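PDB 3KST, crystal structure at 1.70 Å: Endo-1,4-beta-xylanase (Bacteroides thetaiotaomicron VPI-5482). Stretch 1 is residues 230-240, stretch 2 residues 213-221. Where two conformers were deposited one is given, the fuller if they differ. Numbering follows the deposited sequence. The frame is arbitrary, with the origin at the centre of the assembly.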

# COMPACT_ATOMS: atom_id res chain seq x y z
N VAL A 230 -13.37 -4.14 14.63
CA VAL A 230 -13.57 -3.06 15.61
C VAL A 230 -12.43 -2.06 15.40
O VAL A 230 -11.26 -2.42 15.43
CB VAL A 230 -13.68 -3.52 17.09
CG1 VAL A 230 -14.83 -4.53 17.24
CG2 VAL A 230 -12.37 -4.08 17.62
N LYS A 231 -12.79 -0.81 15.14
CA LYS A 231 -11.85 0.27 14.91
C LYS A 231 -11.26 0.70 16.22
O LYS A 231 -11.97 0.73 17.25
CB LYS A 231 -12.53 1.48 14.24
CG LYS A 231 -12.83 1.29 12.75
CD LYS A 231 -13.77 2.35 12.23
CE LYS A 231 -14.12 2.17 10.74
NZ LYS A 231 -15.12 3.14 10.25
N TYR A 232 -9.95 0.97 16.20
CA TYR A 232 -9.24 1.54 17.35
C TYR A 232 -9.94 2.85 17.76
O TYR A 232 -10.21 3.70 16.90
CB TYR A 232 -7.78 1.77 16.95
CG TYR A 232 -6.90 2.43 17.99
CD1 TYR A 232 -6.87 1.98 19.31
CD2 TYR A 232 -6.05 3.47 17.62
CE1 TYR A 232 -6.02 2.60 20.26
CE2 TYR A 232 -5.20 4.07 18.52
CZ TYR A 232 -5.17 3.64 19.83
OH TYR A 232 -4.32 4.31 20.68
N SER A 233 -10.22 3.00 19.06
CA SER A 233 -10.96 4.14 19.57
C SER A 233 -10.21 5.48 19.44
O SER A 233 -10.85 6.52 19.36
CB SER A 233 -11.40 3.90 21.03
OG SER A 233 -12.45 4.77 21.39
N LYS A 234 -8.87 5.44 19.42
CA LYS A 234 -8.02 6.66 19.30
C LYS A 234 -7.51 6.87 17.86
O LYS A 234 -6.47 7.57 17.66
CB LYS A 234 -6.80 6.64 20.24
CG LYS A 234 -6.98 6.18 21.72
CD LYS A 234 -7.39 7.30 22.68
CE LYS A 234 -6.29 8.36 22.86
NZ LYS A 234 -6.48 9.14 24.12
N ASN A 235 -8.18 6.28 16.85
CA ASN A 235 -7.83 6.63 15.46
C ASN A 235 -8.10 8.14 15.27
O ASN A 235 -9.00 8.69 15.93
CB ASN A 235 -8.66 5.88 14.41
CG ASN A 235 -8.20 4.45 14.14
OD1 ASN A 235 -7.06 4.05 14.35
ND2 ASN A 235 -9.12 3.69 13.58
N PRO A 236 -7.35 8.82 14.38
CA PRO A 236 -6.29 8.26 13.51
C PRO A 236 -4.89 8.13 14.14
O PRO A 236 -4.55 8.84 15.10
CB PRO A 236 -6.25 9.25 12.36
CG PRO A 236 -6.65 10.56 12.95
CD PRO A 236 -7.56 10.26 14.11
N LEU A 237 -4.11 7.20 13.60
CA LEU A 237 -2.71 7.01 13.99
C LEU A 237 -1.82 8.09 13.39
O LEU A 237 -0.80 8.43 13.99
CB LEU A 237 -2.16 5.65 13.51
CG LEU A 237 -2.49 4.36 14.27
CD1 LEU A 237 -3.85 4.39 14.93
CD2 LEU A 237 -2.28 3.12 13.36
N LEU A 238 -2.19 8.61 12.22
CA LEU A 238 -1.39 9.58 11.47
C LEU A 238 -2.33 10.46 10.64
O LEU A 238 -3.04 9.95 9.82
CB LEU A 238 -0.44 8.84 10.51
CG LEU A 238 0.39 9.71 9.53
CD1 LEU A 238 1.33 10.57 10.32
CD2 LEU A 238 1.13 8.89 8.46
N GLN A 239 -2.31 11.76 10.88
CA GLN A 239 -3.11 12.75 10.15
C GLN A 239 -2.32 14.08 10.20
O GLN A 239 -2.64 15.01 10.94
CB GLN A 239 -4.53 12.83 10.72
CG GLN A 239 -5.49 13.75 9.96
CD GLN A 239 -6.89 13.76 10.54
OE1 GLN A 239 -7.07 14.02 11.72
NE2 GLN A 239 -7.89 13.50 9.70
N GLY A 240 -1.24 14.09 9.43
CA GLY A 240 -0.30 15.21 9.33
C GLY A 240 0.78 15.04 10.38
O GLY A 240 0.45 14.74 11.54
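Stretch 2 213-221: KGYGVGYAT

How does stretch 2 run along stretch 1? After a loop from Lys213 to Tyr215 it is extended, a strand from Gly216 that runs on past Thr221, and it lies antiparallel: Val230 pairs with Thr221 (Thr221 N to Val230 O 2.9 Å, Val230 N to Thr221 O 3.0 Å), Lys231 faces Ala220, and beyond the type I turn Tyr232–Asn235 a single bridge joins Leu238 to Val217 (Val217 N to Leu238 O 2.8 Å).

What keeps contact where the turn interrupts the pairing? The Asn235 side chain, with chi1 m, stands in for a backbone: Tyr219 N donates to Asn235 OD1 at 3.0 Å, and Asn235 ND2 to Tyr219 O at 2.9 Å. A CB on Gly218 would clash with Asn235 CG. After the cis peptide before Pro236, Leu237 N reaches Val217 O at 2.7 Å.

Why does Tyr219 adopt chi1 p? Its CB points sideways, but this rotamer brings the ring to stretch 1. The backbone of Tyr232 sets its CB over the face of the Tyr219 ring, 3.6 Å from the centroid; with chi1 t its own ring lies near parallel to that of Tyr219 but slid apart. Leu237 CD1 meets the ring edge, 3.5 Å from Tyr219 CD1.

How does Gln239 reach stretch 2? With chi1 and chi2 both t, its chain extends until NE2 donates to Gly214 O at 2.7 Å, nearly straight at 169°.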

# COMPACT_ATOMS: atom_id res chain seq x y z
N LYS A 213 -6.25 17.75 3.12
CA LYS A 213 -5.09 17.82 4.04
C LYS A 213 -5.20 16.86 5.23
O LYS A 213 -4.19 16.55 5.83
CB LYS A 213 -4.82 19.26 4.56
CG LYS A 213 -4.38 20.18 3.49
CD LYS A 213 -4.36 21.60 4.01
CE LYS A 213 -3.89 22.56 2.96
NZ LYS A 213 -4.09 23.94 3.45
N GLY A 214 -6.44 16.48 5.56
CA GLY A 214 -6.80 15.54 6.60
C GLY A 214 -6.86 14.08 6.21
O GLY A 214 -7.36 13.24 7.03
N TYR A 215 -6.38 13.74 5.00
CA TYR A 215 -6.13 12.32 4.65
C TYR A 215 -5.33 11.76 5.84
O TYR A 215 -4.38 12.42 6.33
CB TYR A 215 -5.29 12.20 3.38
CG TYR A 215 -5.32 10.86 2.64
CD1 TYR A 215 -6.53 10.25 2.29
CD2 TYR A 215 -4.15 10.31 2.13
CE1 TYR A 215 -6.56 9.04 1.54
CE2 TYR A 215 -4.17 9.10 1.38
CZ TYR A 215 -5.39 8.49 1.10
OH TYR A 215 -5.40 7.34 0.37
N GLY A 216 -5.73 10.59 6.32
CA GLY A 216 -5.09 9.99 7.47
C GLY A 216 -5.21 8.50 7.57
O GLY A 216 -6.01 7.90 6.87
N VAL A 217 -4.39 7.92 8.45
CA VAL A 217 -4.32 6.48 8.65
C VAL A 217 -4.90 6.05 9.99
O VAL A 217 -4.62 6.67 11.03
CB VAL A 217 -2.86 6.00 8.58
CG1 VAL A 217 -2.75 4.47 8.84
CG2 VAL A 217 -2.23 6.39 7.21
N GLY A 218 -5.66 4.96 9.98
CA GLY A 218 -6.19 4.37 11.20
C GLY A 218 -6.13 2.86 11.08
O GLY A 218 -5.72 2.33 10.02
N TYR A 219 -6.55 2.16 12.13
CA TYR A 219 -6.65 0.68 12.05
C TYR A 219 -7.91 0.11 12.72
O TYR A 219 -8.63 0.81 13.44
CB TYR A 219 -5.39 -0.02 12.59
CG TYR A 219 -5.25 -0.08 14.10
CD1 TYR A 219 -4.67 0.97 14.81
CD2 TYR A 219 -5.67 -1.22 14.83
CE1 TYR A 219 -4.51 0.92 16.20
CE2 TYR A 219 -5.52 -1.27 16.24
CZ TYR A 219 -4.94 -0.20 16.91
OH TYR A 219 -4.78 -0.22 18.27
N ALA A 220 -8.12 -1.18 12.44
CA ALA A 220 -9.19 -2.00 13.00
C ALA A 220 -8.63 -3.39 13.23
O ALA A 220 -7.71 -3.81 12.53
CB ALA A 220 -10.39 -2.08 12.08
N THR A 221 -9.19 -4.08 14.22
CA THR A 221 -8.76 -5.42 14.57
C THR A 221 -9.88 -6.43 14.42
O THR A 221 -11.06 -6.09 14.41
CB THR A 221 -8.22 -5.52 16.03
OG1 THR A 221 -9.23 -5.17 16.98
CG2 THR A 221 -7.03 -4.59 16.22